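Local atomic coordinates of Lmo0651 protein (Listeria monocytogenes serovar 1/2a, PDB entry 6EP3), a protein that controls expression of the Listeria monocytogenes Agr system and mediates virulence, probably as a GntR-family transcription factor that binds specific regulatory DNA. Residues L107-L110 with Y111-Q115; T53-Q57 with G58-Y62. All coordinates share one frame; numbering follows the deposited sequence.

Contact 1. Residues L107-L110 with Y111-Q115; sequences LEKL and YARMQ. With SO4 (sulfate ion), chain O.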
loop_
_atom_site.group_PDB
_atom_site.type_symbol
_atom_site.label_atom_id
_atom_site.label_comp_id
_atom_site.label_asym_id
_atom_site.label_seq_id
_atom_site.Cartn_x
_atom_site.Cartn_y
_atom_site.Cartn_z
ATOM N N LEU B 107 -9.991 -22.846 1.096
ATOM C CA LEU B 107 -11.238 -22.718 0.348
ATOM C C LEU B 107 -12.464 -22.781 1.249
ATOM O O LEU B 107 -13.541 -22.335 0.835
ATOM C CB LEU B 107 -11.327 -23.806 -0.722
ATOM C CG LEU B 107 -10.249 -23.735 -1.803
ATOM C CD1 LEU B 107 -10.426 -24.865 -2.794
ATOM C CD2 LEU B 107 -10.295 -22.388 -2.511
ATOM N N GLU B 108 -12.327 -23.314 2.467
ATOM C CA GLU B 108 -13.459 -23.327 3.389
ATOM C C GLU B 108 -13.737 -21.933 3.929
ATOM O O GLU B 108 -14.898 -21.517 4.042
ATOM C CB GLU B 108 -13.187 -24.296 4.535
ATOM C CG GLU B 108 -13.052 -25.736 4.095
ATOM C CD GLU B 108 -12.327 -26.575 5.118
ATOM O OE1 GLU B 108 -11.719 -25.987 6.038
ATOM O OE2 GLU B 108 -12.361 -27.818 5.002
ATOM N N LYS B 109 -12.677 -21.187 4.242
ATOM C CA LYS B 109 -12.847 -19.788 4.612
ATOM C C LYS B 109 -13.452 -18.994 3.465
ATOM O O LYS B 109 -14.319 -18.141 3.680
ATOM C CB LYS B 109 -11.505 -19.194 5.039
ATOM C CG LYS B 109 -11.623 -17.893 5.814
ATOM C CD LYS B 109 -10.268 -17.415 6.312
ATOM C CE LYS B 109 -9.347 -17.056 5.154
ATOM N NZ LYS B 109 -8.104 -16.360 5.594
ATOM N N LEU B 110 -13.016 -19.270 2.235
ATOM C CA LEU B 110 -13.567 -18.569 1.082
ATOM C C LEU B 110 -15.048 -18.877 0.915
ATOM O O LEU B 110 -15.850 -17.983 0.618
ATOM C CB LEU B 110 -12.791 -18.953 -0.177
ATOM C CG LEU B 110 -13.046 -18.149 -1.450
ATOM C CD1 LEU B 110 -12.409 -16.771 -1.347
ATOM C CD2 LEU B 110 -12.502 -18.901 -2.646
ATOM N N TYR B 111 -15.425 -20.144 1.092
ATOM C CA TYR B 111 -16.835 -20.511 1.028
ATOM C C TYR B 111 -17.635 -19.780 2.096
ATOM O O TYR B 111 -18.733 -19.278 1.826
ATOM C CB TYR B 111 -16.977 -22.026 1.173
ATOM C CG TYR B 111 -18.373 -22.550 0.951
ATOM C CD1 TYR B 111 -18.882 -22.695 -0.331
ATOM C CD2 TYR B 111 -19.170 -22.927 2.022
ATOM C CE1 TYR B 111 -20.155 -23.185 -0.542
ATOM C CE2 TYR B 111 -20.447 -23.423 1.823
ATOM C CZ TYR B 111 -20.933 -23.548 0.538
ATOM O OH TYR B 111 -22.202 -24.034 0.331
ATOM N N ALA B 112 -17.087 -19.686 3.310
ATOM C CA ALA B 112 -17.777 -18.954 4.369
ATOM C C ALA B 112 -17.953 -17.484 4.005
ATOM O O ALA B 112 -19.007 -16.896 4.270
ATOM C CB ALA B 112 -17.019 -19.097 5.688
ATOM N N ARG B 113 -16.932 -16.873 3.391
ATOM C CA ARG B 113 -17.031 -15.462 3.010
ATOM C C ARG B 113 -18.066 -15.252 1.908
ATOM O O ARG B 113 -18.857 -14.297 1.957
ATOM C CB ARG B 113 -15.669 -14.936 2.554
ATOM C CG ARG B 113 -14.518 -15.131 3.536
ATOM C CD ARG B 113 -14.285 -13.891 4.383
ATOM N NE ARG B 113 -13.360 -14.135 5.488
ATOM C CZ ARG B 113 -12.111 -13.676 5.536
ATOM N NH1 ARG B 113 -11.623 -12.938 4.541
ATOM N NH2 ARG B 113 -11.347 -13.949 6.585
ATOM N N MET B 114 -18.071 -16.130 0.903
ATOM C CA MET B 114 -19.091 -16.061 -0.139
ATOM C C MET B 114 -20.488 -16.222 0.454
ATOM O O MET B 114 -21.432 -15.527 0.053
ATOM C CB MET B 114 -18.823 -17.134 -1.199
ATOM C CG MET B 114 -19.822 -17.153 -2.349
ATOM S SD MET B 114 -21.253 -18.211 -2.004
ATOM C CE MET B 114 -20.449 -19.717 -1.473
ATOM N N GLN B 115 -20.636 -17.124 1.426
ATOM C CA GLN B 115 -21.945 -17.326 2.035
ATOM C C GLN B 115 -22.356 -16.139 2.892
ATOM O O GLN B 115 -23.549 -15.840 2.992
ATOM C CB GLN B 115 -21.952 -18.613 2.856
ATOM C CG GLN B 115 -21.957 -19.856 1.995
ATOM C CD GLN B 115 -22.631 -21.032 2.667
ATOM O OE1 GLN B 115 -23.256 -21.855 2.003
ATOM N NE2 GLN B 115 -22.498 -21.124 3.986
HETATM S S SO4 O . -12.776 -16.388 9.412
HETATM O O1 SO4 O . -11.582 -17.223 9.329
HETATM O O2 SO4 O . -12.458 -15.155 10.128
HETATM O O3 SO4 O . -13.821 -17.120 10.123
HETATM O O4 SO4 O . -13.241 -16.058 8.067
#
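Four consecutive i to i+4 backbone bonds, Tyr-111 N to Leu-107 O through Met-114 N to Leu-110 O, run along the first turns of helix 107-123; the last is the straightest, at 170°. Lys-109 and Arg-113, one turn apart, lie alongside each other and point the same way. Arg-113 leaves the helix with CG beside its own backbone N (chi1 -54°), 3.0 Å from Lys-109 O; the sharp bend at chi2 (-96°) then turns the rest of the chain so that the guanidinium lies along the lysine. Lys-109 CE lies over one face of that group, and the lysine CD is 3.6 Å from Arg-113 NH2. A sulfate ion, probably from the crystallisation liquor, sits at the guanidinium edge, its sulfur in the plane. Arg-113 NE and NH2 both donate to a single oxygen, O4, each at 3.2 Å. The same anion rests against the aliphatic part of Lys-109, whose CD comes within 3.3 Å of sulfate O1. Lys-109 NZ is only 4.2 Å from Arg-113 NH2, a closeness that the anion on the guanidinium would probably ease, although the lysine meets it through carbon and not through NZ. The remaining terminal nitrogen, NH1, is bonded to the carbonyl of Arg-135, which ties the guanidinium to helix 126-142. Leu-110 packs on the same helix, through Phe-136, Cys-139 and Leu-140, while Leu-107 and Met-114 meet helix 173-192, and the ring of Tyr-111 meets that of Tyr-187, so this part of the FCD-family region is wedged between two helices.

Contact 2. Residues T53-Q57 with G58-Y62; sequences TLTAQ and GIVSY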
loop_
_atom_site.group_PDB
_atom_site.type_symbol
_atom_site.label_atom_id
_atom_site.label_comp_id
_atom_site.label_asym_id
_atom_site.label_seq_id
_atom_site.Cartn_x
_atom_site.Cartn_y
_atom_site.Cartn_z
ATOM N N THR B 53 -2.704 8.826 12.491
ATOM C CA THR B 53 -3.355 7.695 11.845
ATOM C C THR B 53 -3.740 8.035 10.414
ATOM O O THR B 53 -3.469 7.260 9.488
ATOM C CB THR B 53 -4.576 7.260 12.654
ATOM O OG1 THR B 53 -4.176 7.003 14.006
ATOM C CG2 THR B 53 -5.180 5.993 12.069
ATOM N N LEU B 54 -4.312 9.222 10.197
ATOM C CA LEU B 54 -4.700 9.578 8.839
ATOM C C LEU B 54 -3.503 9.899 7.958
ATOM O O LEU B 54 -3.635 9.884 6.730
ATOM C CB LEU B 54 -5.674 10.753 8.851
ATOM C CG LEU B 54 -6.960 10.531 9.644
ATOM C CD1 LEU B 54 -7.560 11.849 10.063
ATOM C CD2 LEU B 54 -7.936 9.764 8.781
ATOM N N THR B 55 -2.331 10.143 8.546
ATOM C CA THR B 55 -1.129 10.208 7.724
ATOM C C THR B 55 -0.659 8.812 7.345
ATOM O O THR B 55 -0.109 8.620 6.255
ATOM C CB THR B 55 -0.017 10.974 8.448
ATOM O OG1 THR B 55 -0.526 12.227 8.920
ATOM C CG2 THR B 55 1.143 11.248 7.501
ATOM N N ALA B 56 -0.886 7.827 8.219
ATOM C CA ALA B 56 -0.538 6.449 7.901
ATOM C C ALA B 56 -1.419 5.878 6.800
ATOM O O ALA B 56 -1.011 4.924 6.127
ATOM C CB ALA B 56 -0.634 5.578 9.153
ATOM N N GLN B 57 -2.608 6.442 6.594
ATOM C CA GLN B 57 -3.536 5.973 5.576
ATOM C C GLN B 57 -3.445 6.779 4.288
ATOM O O GLN B 57 -4.236 6.551 3.367
ATOM C CB GLN B 57 -4.969 6.007 6.117
ATOM C CG GLN B 57 -5.183 5.180 7.376
ATOM C CD GLN B 57 -6.537 5.418 8.020
ATOM O OE1 GLN B 57 -7.035 6.543 8.048
ATOM N NE2 GLN B 57 -7.146 4.354 8.532
ATOM N N GLY B 58 -2.497 7.708 4.198
ATOM C CA GLY B 58 -2.353 8.516 3.005
ATOM C C GLY B 58 -3.420 9.566 2.817
ATOM O O GLY B 58 -3.443 10.225 1.773
ATOM N N ILE B 59 -4.296 9.752 3.804
ATOM C CA ILE B 59 -5.351 10.749 3.684
ATOM C C ILE B 59 -4.813 12.143 3.975
ATOM O O ILE B 59 -5.250 13.125 3.360
ATOM C CB ILE B 59 -6.521 10.379 4.613
ATOM C CG1 ILE B 59 -7.028 8.972 4.285
ATOM C CG2 ILE B 59 -7.638 11.411 4.531
ATOM C CD1 ILE B 59 -8.138 8.485 5.197
ATOM N N VAL B 60 -3.844 12.254 4.880
ATOM C CA VAL B 60 -3.229 13.525 5.225
ATOM C C VAL B 60 -1.739 13.413 4.958
ATOM O O VAL B 60 -1.132 12.363 5.200
ATOM C CB VAL B 60 -3.505 13.898 6.698
ATOM C CG1 VAL B 60 -2.568 15.008 7.171
ATOM C CG2 VAL B 60 -4.961 14.296 6.883
ATOM N N SER B 61 -1.154 14.493 4.442
ATOM C CA SER B 61 0.276 14.579 4.178
ATOM C C SER B 61 0.839 15.724 5.005
ATOM O O SER B 61 0.350 16.855 4.914
ATOM C CB SER B 61 0.562 14.802 2.690
ATOM O OG SER B 61 0.385 13.611 1.948
ATOM N N TYR B 62 1.853 15.429 5.817
ATOM C CA TYR B 62 2.546 16.464 6.565
ATOM C C TYR B 62 3.770 16.916 5.779
ATOM O O TYR B 62 4.528 16.085 5.273
ATOM C CB TYR B 62 2.957 15.965 7.951
ATOM C CG TYR B 62 4.141 16.709 8.534
ATOM C CD1 TYR B 62 5.440 16.231 8.384
ATOM C CD2 TYR B 62 3.960 17.908 9.210
ATOM C CE1 TYR B 62 6.520 16.918 8.911
ATOM C CE2 TYR B 62 5.030 18.601 9.740
ATOM C CZ TYR B 62 6.307 18.103 9.589
ATOM O OH TYR B 62 7.377 18.792 10.114
#
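Leu-54 O receives two backbone N-H groups from beyond the end of helix 44-56: Val-60 N at 3.0 Å and 155°, and Ile-59 N in a weak, bent bond of 128°. Gly-58, with positive phi (73°), turns the chain out of the helix, and its N bonds to Thr-55 O at 3.3 Å; this bond and the weak one from Ile-59 make a Schellman motif, to which the Val-60 bond is an addition. Apolar side chains close over the turn. Leu-54 and Ile-59 cross at a slant, CD2 of the leucine meeting CD1 of the isoleucine at 3.8 Å, while Leu-54 CB lies 4.1 Å from Val-60 CG2. Gln-57 runs beside Ile-59, its extended chain bringing OE1 to 3.6 Å from Ile-59 CD1; this oxygen is also hydrogen-bonded to the hydroxyl of Tyr-13. Thr-55 reaches the start of the strand through carbon: its CA-H points at Val-60 O, 3.3 Å from CA, and its methyl CG2 comes close to the same oxygen. The threonine hydroxyl is bonded to the carbonyl of Ile-51, one turn earlier in the helix. Thr-55 packs on Ala-56 of the second subunit, and Ala-56 on its Thr-55. Backbone N-H groups from the departing chain thus satisfy carbonyls of the final helical turn, and the buried leucine, isoleucine and valine cover the point where the helix of the GntR-type winged helix-turn-helix gives way to its first wing strand.

From the N terminus the chain first reaches contact 2, in the GntR-family region, where helix 44-56 ends and strand 60-63 begins its hairpin with strand 67-70. The chain then runs through helix 77-101, and contact 1 follows at the start of helix 107-123, in the FCD-family region. Both are local, each formed within one continuous stretch, so they neither nest nor cross but stand in series. The centres of contacts 1 and 2 are about 33 Å apart, on opposite sides of the chain's centre, and their nearest atoms about 18 Å apart. Contact 2 also touches helix 147-163, linking the two regions, whereas contact 1 joins helices 126-142 and 173-192.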